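Local coordinates for Lmo0181 protein (Listeria monocytogenes serovar 1/2a, PDB 5F7V) that binds the cyclic alpha-glucan cycloalternan as a membrane-attached lipoprotein and probably hands it to an ABC transporter for uptake, at residues K34-Q39 against A301-A306; K312-I315 against L321-T324. One frame throughout, in Å; residues are numbered along the deposited sequence. Where two conformers were deposited one is given.

Contact 1 (K34-Q39 against A301-A306); sequences KEFEKQ and ASFMSA
E35 opens the contact modestly: its CB lies at the edge of the F303 ring, 4.0 Å from CZ, while its carboxylate leads off the other way. F36 does most of the work. Its CB sits almost on the normal through the F303 ring, 3.8 Å from the centroid, a CH-pi contact with the methylene over the middle of one face. The F36 ring, its CG anti to the backbone N (chi1 173°), then turns an edge to the same face, with CD1 3.6 Å from F303 CG. The result is an edge-to-face pair whose ring planes stand at 69°. F303 also reaches right up to the helix backbone, its CZ coming within 3.5 Å of F36 N.

In the solute-binding-protein fold, helix 27-39 and helix 294-306 cover the same sheet. The axes of segments 34-39 and 301-306 pass 10.8 Å apart at 122°, and F303 reaches across to the other helix, where F36 meets it. A second edge-to-face partner, F300, also meets F36, while I43 and V45 of strand 43-49 pack against it.

Q39, one helical turn on, meets the ring at its edge. Its extended side chain brings OE1 near the plane of the F303 ring, 3.8 Å from CE2, with the amide plane steeply inclined to the ring; N307 gives that oxygen a weak hydrogen bond.

Contact 2 (K312-I315 against L321-T324); sequences KIRI and LPAT
R314 and I315, neighbours on helix 308-316, approach P322 by two different routes, and their torsions explain the division of labour. In R314 the CG is anti to the backbone N (chi1 -175°) and chi2 is extended too, which carries CD straight out to the other segment. There the methylene rests against the backbone of P322, 3.5 Å from its N, and lies 3.9 Å from P322 CB. L321 joins in through its carbonyl carbon, 3.8 Å from R314 CD, while its own side chain leaves in the direction of F127 and I252.

At chi3 the arginine bends (-69°), and the guanidinium turns away toward W319, with P322 CA lying obliquely to it. Its polar partners lie outside the two segments: NH1 forms a salt bridge with E125, NH2 donates to the carbonyl oxygen of W319, and the group makes a cation-pi contact with the W319 side chain. Gripped at both terminal nitrogens, the buried charge is probably well fixed in rotation and partly balanced by the carboxylate.

I315 works by its longer branch. CG1 lies beside the backbone N, and the further turn at chi2 (-73°) swings CD1 onto the pyrrolidine ring, where it comes within 3.5 Å of P322 CD and 3.9 Å of CG. The two side chains meet at about a right angle. L330, P332 and Y333 of helix 327-335 pack on I315 as well.

Short, weakly bonded strand 321-322 adds to the sheet, its L321 hydrogen-bonded through the backbone to F127 of strand 119-135. A helix followed by a short strand, with the R314 side chain about 8 Å from a bound glucose unit, here lies close to the glycan pocket of the solute-binding-protein fold.

From the N terminus, helix 27-39 comes first and waits some 260 residues for its partner; contact 1 closes that long loop, which contains much of the fold, when helix 294-306 arrives against it. Helix 308-316 follows directly, and contact 2 then closes a short loop of five residues as the chain comes back through strand 321-322. The two neither nest nor cross but stand in series, with centres about 12 Å apart. They touch directly: E35 CG packs on I313 CD1 at 4.1 Å, and S305 O lies 3.7 Å from A323 CB. Together they tie the early helix, two consecutive late helices and a strand paired with strand 119-135.

Contact 1 (K34-Q39 against A301-A306)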
ATOM      1  N   LYS A  34      21.352 -10.954   6.471  1.00  9.51           N
ATOM      2  CA  LYS A  34      22.278 -11.985   6.906  1.00 10.25           C
ATOM      3  C   LYS A  34      22.450 -13.069   5.841  1.00  9.89           C
ATOM      4  O   LYS A  34      23.553 -13.540   5.592  1.00  9.87           O
ATOM      5  CB  LYS A  34      21.792 -12.609   8.214  1.00 11.68           C
ATOM      6  CG  LYS A  34      22.559 -13.826   8.740  1.00 13.17           C
ATOM      7  CD  LYS A  34      21.957 -14.504   9.962  1.00 15.04           C
ATOM      8  CE  LYS A  34      20.605 -15.169   9.687  1.00 15.77           C
ATOM      9  NZ  LYS A  34      20.086 -15.763  10.925  1.00 17.96           N
ATOM     10  N   GLU A  35      21.341 -13.517   5.273  1.00  9.56           N
ATOM     11  CA  GLU A  35      21.387 -14.564   4.248  1.00  9.77           C
ATOM     12  C   GLU A  35      22.074 -14.059   2.959  1.00  8.93           C
ATOM     13  O   GLU A  35      22.899 -14.755   2.363  1.00  9.19           O
ATOM     14  CB  GLU A  35      19.979 -15.090   3.967  1.00 10.30           C
ATOM     15  CG  GLU A  35      19.421 -15.853   5.159  1.00 11.50           C
ATOM     16  CD  GLU A  35      20.127 -17.150   5.450  1.00 12.75           C
ATOM     17  OE1 GLU A  35      20.583 -17.799   4.493  1.00 12.92           O
ATOM     18  OE2 GLU A  35      20.197 -17.589   6.629  1.00 14.10           O
ATOM     19  N   PHE A  36      21.794 -12.822   2.595  1.00  8.14           N
ATOM     20  CA  PHE A  36      22.441 -12.209   1.446  1.00  7.80           C
ATOM     21  C   PHE A  36      23.957 -12.144   1.639  1.00  8.12           C
ATOM     22  O   PHE A  36      24.707 -12.472   0.735  1.00  8.23           O
ATOM     23  CB  PHE A  36      21.892 -10.803   1.161  1.00  7.14           C
ATOM     24  CG  PHE A  36      22.652 -10.087   0.090  1.00  7.03           C
ATOM     25  CD1 PHE A  36      22.446 -10.392  -1.232  1.00  7.19           C
ATOM     26  CD2 PHE A  36      23.588  -9.097   0.401  1.00  7.01           C
ATOM     27  CE1 PHE A  36      23.151  -9.768  -2.263  1.00  7.39           C
ATOM     28  CE2 PHE A  36      24.286  -8.470  -0.622  1.00  7.16           C
ATOM     29  CZ  PHE A  36      24.062  -8.788  -1.940  1.00  7.40           C
ATOM     30  N   GLU A  37      24.362 -11.719   2.821  1.00  8.43           N
ATOM     31  CA  GLU A  37      25.784 -11.582   3.146  1.00  9.08           C
ATOM     32  C   GLU A  37      26.471 -12.936   3.192  1.00  9.78           C
ATOM     33  O   GLU A  37      27.635 -13.039   2.792  1.00 10.35           O
ATOM     34  CB  GLU A  37      25.959 -10.806   4.427  1.00  9.56           C
ATOM     35  CG  GLU A  37      25.579  -9.328   4.240  1.00  9.28           C
ATOM     36  CD  GLU A  37      25.773  -8.502   5.503  1.00 10.21           C
ATOM     37  OE1 GLU A  37      25.988  -9.036   6.618  1.00 11.64           O
ATOM     38  OE2 GLU A  37      25.757  -7.268   5.392  1.00 10.48           O
ATOM     39  N   LYS A  38      25.764 -13.965   3.651  1.00  9.98           N
ATOM     40  CA  LYS A  38      26.326 -15.301   3.639  1.00 10.75           C
ATOM     41  C   LYS A  38      26.623 -15.791   2.217  1.00 10.94           C
ATOM     42  O   LYS A  38      27.708 -16.349   1.942  1.00 11.54           O
ATOM     43  CB  LYS A  38      25.350 -16.291   4.278  1.00 11.21           C
ATOM     44  CG  LYS A  38      25.711 -17.766   4.168  1.00 12.16           C
ATOM     45  CD  LYS A  38      27.015 -18.099   4.840  1.00 12.90           C
ATOM     46  CE  LYS A  38      27.419 -19.542   4.582  1.00 13.95           C
ATOM     47  NZ  LYS A  38      28.637 -19.843   5.355  1.00 14.85           N
ATOM     48  N   GLN A  39      25.648 -15.561   1.349  1.00 10.72           N
ATOM     49  CA  GLN A  39      25.724 -15.962  -0.060  1.00 11.23           C
ATOM     50  C   GLN A  39      26.575 -15.021  -0.905  1.00 11.22           C
ATOM     51  O   GLN A  39      26.928 -15.384  -2.018  1.00 11.85           O
ATOM     52  CB  GLN A  39      24.316 -16.095  -0.638  1.00 11.43           C
ATOM     53  CG  GLN A  39      23.488 -17.173   0.075  1.00 12.22           C
ATOM     54  CD  GLN A  39      22.077 -17.361  -0.494  1.00 12.82           C
ATOM     55  OE1 GLN A  39      21.716 -16.725  -1.471  1.00 12.88           O
ATOM     56  NE2 GLN A  39      21.287 -18.243   0.092  1.00 13.86           N
ATOM     57  N   ALA A 301      19.325  -6.095  -4.876  1.00  5.29           N
ATOM     58  CA  ALA A 301      17.975  -5.952  -5.397  1.00  5.03           C
ATOM     59  C   ALA A 301      17.421  -7.236  -5.965  1.00  5.25           C
ATOM     60  O   ALA A 301      16.243  -7.575  -5.760  1.00  5.05           O
ATOM     61  CB  ALA A 301      17.909  -4.824  -6.435  1.00  5.01           C
ATOM     62  N   SER A 302      18.259  -7.951  -6.715  0.70  5.63           N
ATOM     63  CA  SER A 302      17.872  -9.209  -7.325  0.70  6.03           C
ATOM     64  C   SER A 302      17.584 -10.262  -6.260  0.70  6.12           C
ATOM     65  O   SER A 302      16.606 -11.004  -6.354  0.70  6.16           O
ATOM     66  CB  SER A 302      18.948  -9.666  -8.314  0.70  6.68           C
ATOM     67  OG  SER A 302      18.521 -10.882  -8.924  0.70  7.31           O
ATOM     68  N   PHE A 303      18.442 -10.359  -5.249  1.00  6.33           N
ATOM     69  CA  PHE A 303      18.222 -11.247  -4.107  1.00  6.56           C
ATOM     70  C   PHE A 303      16.865 -10.980  -3.452  1.00  6.10           C
ATOM     71  O   PHE A 303      16.060 -11.874  -3.202  1.00  6.26           O
ATOM     72  CB  PHE A 303      19.384 -11.082  -3.089  1.00  6.91           C
ATOM     73  CG  PHE A 303      19.193 -11.814  -1.792  1.00  7.29           C
ATOM     74  CD1 PHE A 303      18.520 -11.212  -0.735  1.00  7.03           C
ATOM     75  CD2 PHE A 303      19.700 -13.096  -1.613  1.00  8.21           C
ATOM     76  CE1 PHE A 303      18.341 -11.896   0.468  1.00  7.58           C
ATOM     77  CE2 PHE A 303      19.520 -13.753  -0.393  1.00  8.74           C
ATOM     78  CZ  PHE A 303      18.848 -13.149   0.644  1.00  8.41           C
ATOM     79  N   MET A 304      16.597  -9.731  -3.146  1.00  5.66           N
ATOM     80  CA  MET A 304      15.365  -9.365  -2.478  1.00  5.56           C
ATOM     81  C   MET A 304      14.211  -9.702  -3.396  1.00  5.54           C
ATOM     82  O   MET A 304      13.160 -10.089  -2.896  1.00  5.96           O
ATOM     83  CB  MET A 304      15.371  -7.880  -2.137  1.00  5.26           C
ATOM     84  CG  MET A 304      16.306  -7.524  -1.017  1.00  5.59           C
ATOM     85  SD  MET A 304      15.852  -8.152   0.590  1.00  6.14           S
ATOM     86  CE  MET A 304      14.622  -6.923   1.100  1.00  5.88           C
ATOM     87  N   SER A 305      14.358  -9.633  -4.711  1.00  5.60           N
ATOM     88  CA  SER A 305      13.265  -9.867  -5.624  1.00  5.80           C
ATOM     89  C   SER A 305      12.903 -11.344  -5.738  1.00  6.32           C
ATOM     90  O   SER A 305      11.714 -11.721  -5.660  1.00  6.52           O
ATOM     91  CB  SER A 305      13.636  -9.310  -7.005  1.00  6.02           C
ATOM     92  OG  SER A 305      12.568  -9.476  -7.904  1.00  6.40           O
ATOM     93  N   ALA A 306      13.928 -12.167  -5.906  1.00  6.84           N
ATOM     94  CA  ALA A 306      13.741 -13.520  -6.413  1.00  7.69           C
ATOM     95  C   ALA A 306      14.442 -14.611  -5.632  1.00  8.34           C
ATOM     96  O   ALA A 306      14.188 -15.782  -5.898  1.00  9.09           O
ATOM     97  CB  ALA A 306      14.132 -13.565  -7.889  1.00  8.29           C
TER

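Contact 2 (K312-I315 against L321-T324)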
ATOM      1  N   LYS A 312      11.103 -17.237   1.468  1.00  9.47           N
ATOM      2  CA  LYS A 312      10.656 -18.038   2.614  1.00 10.25           C
ATOM      3  C   LYS A 312      10.646 -17.230   3.905  1.00  9.90           C
ATOM      4  O   LYS A 312       9.733 -17.423   4.723  1.00 10.04           O
ATOM      5  CB  LYS A 312      11.571 -19.237   2.791  1.00 11.66           C
ATOM      6  CG  LYS A 312      11.357 -20.259   1.698  1.00 12.41           C
ATOM      7  CD  LYS A 312      12.509 -21.238   1.642  1.00 13.98           C
ATOM      8  CE  LYS A 312      12.173 -22.444   0.787  1.00 15.25           C
ATOM      9  NZ  LYS A 312      13.374 -23.290   0.576  1.00 16.78           N
ATOM     10  N   ILE A 313      11.622 -16.345   4.099  1.00  9.46           N
ATOM     11  CA  ILE A 313      11.635 -15.453   5.252  1.00  9.38           C
ATOM     12  C   ILE A 313      10.421 -14.527   5.233  1.00  8.66           C
ATOM     13  O   ILE A 313       9.780 -14.331   6.256  1.00  8.93           O
ATOM     14  CB  ILE A 313      12.941 -14.649   5.316  1.00  9.35           C
ATOM     15  CG1 ILE A 313      14.154 -15.543   5.620  1.00 10.35           C
ATOM     16  CG2 ILE A 313      12.864 -13.525   6.339  1.00  9.38           C
ATOM     17  CD1 ILE A 313      15.462 -14.869   5.248  1.00 10.30           C
ATOM     18  N   ARG A 314      10.152 -13.973   4.058  1.00  7.79           N
ATOM     19  CA  ARG A 314       9.047 -13.059   3.894  1.00  7.31           C
ATOM     20  C   ARG A 314       7.733 -13.736   4.275  1.00  7.78           C
ATOM     21  O   ARG A 314       6.923 -13.154   4.973  1.00  7.93           O
ATOM     22  CB  ARG A 314       9.041 -12.578   2.445  1.00  6.62           C
ATOM     23  CG  ARG A 314       7.981 -11.535   2.244  1.00  6.21           C
ATOM     24  CD  ARG A 314       8.108 -10.826   0.926  1.00  5.69           C
ATOM     25  NE  ARG A 314       9.271  -9.967   0.813  1.00  5.43           N
ATOM     26  CZ  ARG A 314       9.333  -8.704   1.215  1.00  5.32           C
ATOM     27  NH1 ARG A 314      10.448  -8.047   0.964  1.00  5.18           N
ATOM     28  NH2 ARG A 314       8.305  -8.105   1.804  1.00  5.48           N
ATOM     29  N   ILE A 315       7.508 -14.916   3.713  1.00  8.24           N
ATOM     30  CA  ILE A 315       6.332 -15.711   3.995  1.00  8.92           C
ATOM     31  C   ILE A 315       6.214 -16.019   5.483  1.00  9.98           C
ATOM     32  O   ILE A 315       5.149 -15.837   6.090  1.00 10.28           O
ATOM     33  CB  ILE A 315       6.310 -16.980   3.113  1.00  9.26           C
ATOM     34  CG1 ILE A 315       6.081 -16.683   1.627  1.00  8.71           C
ATOM     35  CG2 ILE A 315       5.315 -18.009   3.656  1.00 10.04           C
ATOM     36  CD1 ILE A 315       4.676 -16.272   1.227  1.00  8.53           C
ATOM     37  N   LEU A 321       3.600 -10.059   0.404  1.00  6.04           N
ATOM     38  CA  LEU A 321       3.781 -11.270  -0.391  1.00  6.19           C
ATOM     39  C   LEU A 321       5.035 -11.111  -1.207  1.00  5.90           C
ATOM     40  O   LEU A 321       5.313 -10.039  -1.706  1.00  5.54           O
ATOM     41  CB  LEU A 321       2.547 -11.504  -1.286  1.00  6.54           C
ATOM     42  CG  LEU A 321       1.236 -11.847  -0.568  1.00  7.04           C
ATOM     43  CD1 LEU A 321       0.092 -11.800  -1.566  1.00  7.41           C
ATOM     44  CD2 LEU A 321       1.314 -13.189   0.113  1.00  7.52           C
ATOM     45  N   PRO A 322       5.798 -12.192  -1.368  1.00  6.05           N
ATOM     46  CA  PRO A 322       6.956 -12.182  -2.258  1.00  6.07           C
ATOM     47  C   PRO A 322       6.529 -12.094  -3.711  1.00  6.53           C
ATOM     48  O   PRO A 322       5.406 -12.395  -4.074  1.00  6.79           O
ATOM     49  CB  PRO A 322       7.636 -13.501  -1.940  1.00  6.43           C
ATOM     50  CG  PRO A 322       6.478 -14.397  -1.624  1.00  6.81           C
ATOM     51  CD  PRO A 322       5.479 -13.553  -0.898  1.00  6.55           C
ATOM     52  N   ALA A 323       7.449 -11.624  -4.529  1.00  6.85           N
ATOM     53  CA  ALA A 323       7.192 -11.587  -5.950  1.00  7.67           C
ATOM     54  C   ALA A 323       7.018 -12.941  -6.613  1.00  8.93           C
ATOM     55  O   ALA A 323       6.292 -13.060  -7.589  1.00  9.35           O
ATOM     56  CB  ALA A 323       8.272 -10.815  -6.636  1.00  7.58           C
ATOM     57  N   THR A 324       7.706 -13.958  -6.106  0.70  9.55           N
ATOM     58  CA  THR A 324       7.589 -15.301  -6.680  0.70 11.01           C
ATOM     59  C   THR A 324       6.166 -15.840  -6.477  0.70 12.04           C
ATOM     60  O   THR A 324       5.621 -15.665  -5.387  0.70 12.25           O
ATOM     61  CB  THR A 324       8.666 -16.231  -6.089  0.70 11.42           C
ATOM     62  OG1 THR A 324       9.964 -15.729  -6.447  0.70 11.48           O
ATOM     63  CG2 THR A 324       8.487 -17.651  -6.650  0.70 12.42           C
TER